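Local coordinates for metallopeptidase family protein (PDB 2EJQ), which is of unknown function but probably acts as a metal-dependent peptidase of the zincin-like kind, at residues W14-E19 against E88-M93. The protein carries 1 engineered substitution. Residues are numbered along the deposited sequence; the frame is centred on the assembly and turned at random.
Sequences WEEVPE and EVWETM. Engineered in segment 88-93: Met93 (natural residue Leu).
Met93 reaches from helix 85-105 to the indole of Trp14, near the end of helix 3-16, and this pair accounts for much of the surface the two segments bury. The CA-CB bond of Met93 aims at the other helix. Its CG-SD bond is nearly eclipsed (chi3 -11°), a strained torsion that folds the methyl back close to its own CB and leaves the position of CE doubtful. The sulfur does the touching: SD lies 4.1 Å from Trp14 CE3, on the benzo part of the indole. It is a Met-aromatic contact of oblique geometry, with SD 5.3 Å from the centroid of the six-membered ring and 64° off its normal. Met93 is an engineered residue, leucine in the natural protein, and the sulfur contact therefore belongs to this construct.

One turn earlier on the same helix, the six-membered ring of Trp90 meets Glu16 with its outer atoms, CZ3 and CH2. With CG trans to the backbone N, the ring projects far enough for both to lie 4.1 Å from Glu16 OE1. The two side chains cross at about a right angle, their carboxylate and ring planes 42° apart, in a loose, partly exposed contact at the margin of the interface.

Around the segments, Leu13 also packs on Met93, while Trp14 touches Leu97 and takes a cation-pi contact from Lys22. Met93 lies close to, but does not touch, His95, Glu96 and His99, a possible HExxH zincin motif. With no hydrogen bond or salt bridge across it and no side chain nearer than 4.1 Å, the contact probably contributes mainly weak dispersion, part of it from the engineered sulfur, beside the packing of Leu13 and of Val89 between the same helices.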
loop_
_atom_site.group_PDB
_atom_site.type_symbol
_atom_site.label_atom_id
_atom_site.label_comp_id
_atom_site.label_asym_id
_atom_site.label_seq_id
_atom_site.Cartn_x
_atom_site.Cartn_y
_atom_site.Cartn_z
ATOM N N TRP A 14 -3.206 1.072 -10.629
ATOM C CA TRP A 14 -2.157 2.013 -10.262
ATOM C C TRP A 14 -1.827 2.961 -11.407
ATOM O O TRP A 14 -1.569 4.147 -11.175
ATOM C CB TRP A 14 -0.892 1.269 -9.814
ATOM C CG TRP A 14 0.207 2.179 -9.325
ATOM C CD1 TRP A 14 1.486 2.236 -9.797
ATOM C CD2 TRP A 14 0.136 3.137 -8.253
ATOM N NE1 TRP A 14 2.217 3.165 -9.091
ATOM C CE2 TRP A 14 1.413 3.734 -8.139
ATOM C CE3 TRP A 14 -0.881 3.546 -7.378
ATOM C CZ2 TRP A 14 1.704 4.719 -7.189
ATOM C CZ3 TRP A 14 -0.593 4.528 -6.428
ATOM C CH2 TRP A 14 0.693 5.103 -6.345
ATOM N N GLU A 15 -1.837 2.445 -12.637
ATOM C CA GLU A 15 -1.556 3.275 -13.799
ATOM C C GLU A 15 -2.635 4.330 -14.059
ATOM O O GLU A 15 -2.357 5.331 -14.707
ATOM C CB GLU A 15 -1.379 2.420 -15.056
ATOM C CG GLU A 15 0.013 1.810 -15.238
ATOM C CD GLU A 15 1.118 2.853 -15.360
ATOM O OE1 GLU A 15 0.897 3.887 -16.032
ATOM O OE2 GLU A 15 2.212 2.625 -14.795
ATOM N N GLU A 16 -3.854 4.117 -13.567
ATOM C CA GLU A 16 -4.932 5.095 -13.765
ATOM C C GLU A 16 -4.673 6.313 -12.899
ATOM O O GLU A 16 -5.162 7.403 -13.179
ATOM C CB GLU A 16 -6.295 4.520 -13.368
ATOM C CG GLU A 16 -7.051 3.814 -14.472
ATOM C CD GLU A 16 -8.457 3.411 -14.049
ATOM O OE1 GLU A 16 -9.224 4.290 -13.597
ATOM O OE2 GLU A 16 -8.794 2.214 -14.174
ATOM N N VAL A 17 -3.907 6.107 -11.835
ATOM C CA VAL A 17 -3.582 7.164 -10.898
ATOM C C VAL A 17 -2.653 8.226 -11.498
ATOM O O VAL A 17 -1.550 7.912 -11.954
ATOM C CB VAL A 17 -2.922 6.580 -9.621
ATOM C CG1 VAL A 17 -2.596 7.694 -8.645
ATOM C CG2 VAL A 17 -3.851 5.562 -8.966
ATOM N N PRO A 18 -3.101 9.499 -11.511
ATOM C CA PRO A 18 -2.357 10.649 -12.033
ATOM C C PRO A 18 -0.909 10.659 -11.572
ATOM O O PRO A 18 -0.622 10.599 -10.382
ATOM C CB PRO A 18 -3.141 11.825 -11.482
ATOM C CG PRO A 18 -4.547 11.337 -11.618
ATOM C CD PRO A 18 -4.459 9.910 -11.102
ATOM N N GLU A 19 0.001 10.754 -12.532
ATOM C CA GLU A 19 1.431 10.759 -12.258
ATOM C C GLU A 19 1.897 11.743 -11.167
ATOM O O GLU A 19 2.704 11.385 -10.310
ATOM C CB GLU A 19 2.183 11.023 -13.569
ATOM C CG GLU A 19 3.556 10.386 -13.664
ATOM C CD GLU A 19 3.539 8.896 -13.354
ATOM O OE1 GLU A 19 2.520 8.228 -13.637
ATOM O OE2 GLU A 19 4.555 8.386 -12.836
ATOM N N GLU A 88 -12.048 -2.886 -3.847
ATOM C CA GLU A 88 -11.199 -3.018 -2.665
ATOM C C GLU A 88 -9.733 -2.593 -2.900
ATOM O O GLU A 88 -9.136 -1.943 -2.052
ATOM C CB GLU A 88 -11.256 -4.456 -2.147
ATOM C CG GLU A 88 -12.649 -4.921 -1.716
ATOM C CD GLU A 88 -13.040 -4.430 -0.328
ATOM O OE1 GLU A 88 -12.143 -4.016 0.434
ATOM O OE2 GLU A 88 -14.243 -4.477 0.011
ATOM N N VAL A 89 -9.161 -2.958 -4.041
ATOM C CA VAL A 89 -7.790 -2.577 -4.358
ATOM C C VAL A 89 -7.717 -1.051 -4.568
ATOM O O VAL A 89 -6.817 -0.369 -4.061
ATOM C CB VAL A 89 -7.301 -3.278 -5.649
ATOM C CG1 VAL A 89 -5.982 -2.687 -6.091
ATOM C CG2 VAL A 89 -7.138 -4.770 -5.403
ATOM N N TRP A 90 -8.673 -0.530 -5.326
ATOM C CA TRP A 90 -8.747 0.893 -5.607
ATOM C C TRP A 90 -8.666 1.691 -4.314
ATOM O O TRP A 90 -7.779 2.524 -4.125
ATOM C CB TRP A 90 -10.059 1.200 -6.326
ATOM C CG TRP A 90 -10.258 2.646 -6.657
ATOM C CD1 TRP A 90 -11.118 3.516 -6.049
ATOM C CD2 TRP A 90 -9.659 3.363 -7.738
ATOM N NE1 TRP A 90 -11.101 4.729 -6.693
ATOM C CE2 TRP A 90 -10.210 4.664 -7.733
ATOM C CE3 TRP A 90 -8.708 3.034 -8.712
ATOM C CZ2 TRP A 90 -9.850 5.631 -8.670
ATOM C CZ3 TRP A 90 -8.350 3.995 -9.642
ATOM C CH2 TRP A 90 -8.919 5.280 -9.612
ATOM N N GLU A 91 -9.595 1.406 -3.419
ATOM C CA GLU A 91 -9.695 2.065 -2.126
ATOM C C GLU A 91 -8.425 1.949 -1.273
ATOM O O GLU A 91 -7.949 2.931 -0.709
ATOM C CB GLU A 91 -10.909 1.489 -1.386
ATOM C CG GLU A 91 -11.227 2.122 -0.046
ATOM C CD GLU A 91 -11.442 3.629 -0.148
ATOM O OE1 GLU A 91 -12.148 4.062 -1.094
ATOM O OE2 GLU A 91 -10.906 4.371 0.716
ATOM N N THR A 92 -7.870 0.746 -1.187
ATOM C CA THR A 92 -6.661 0.521 -0.387
ATOM C C THR A 92 -5.452 1.300 -0.927
ATOM O O THR A 92 -4.725 1.946 -0.184
ATOM C CB THR A 92 -6.334 -0.972 -0.332
ATOM O OG1 THR A 92 -7.444 -1.674 0.244
ATOM C CG2 THR A 92 -5.090 -1.222 0.500
ATOM N N MET A 93 -5.247 1.255 -2.233
ATOM C CA MET A 93 -4.141 1.983 -2.823
ATOM C C MET A 93 -4.217 3.480 -2.632
ATOM O O MET A 93 -3.269 4.112 -2.187
ATOM C CB MET A 93 -4.079 1.695 -4.310
ATOM C CG MET A 93 -2.998 0.734 -4.674
ATOM S SD MET A 93 -3.114 0.273 -6.384
ATOM C CE MET A 93 -4.686 0.921 -6.820
#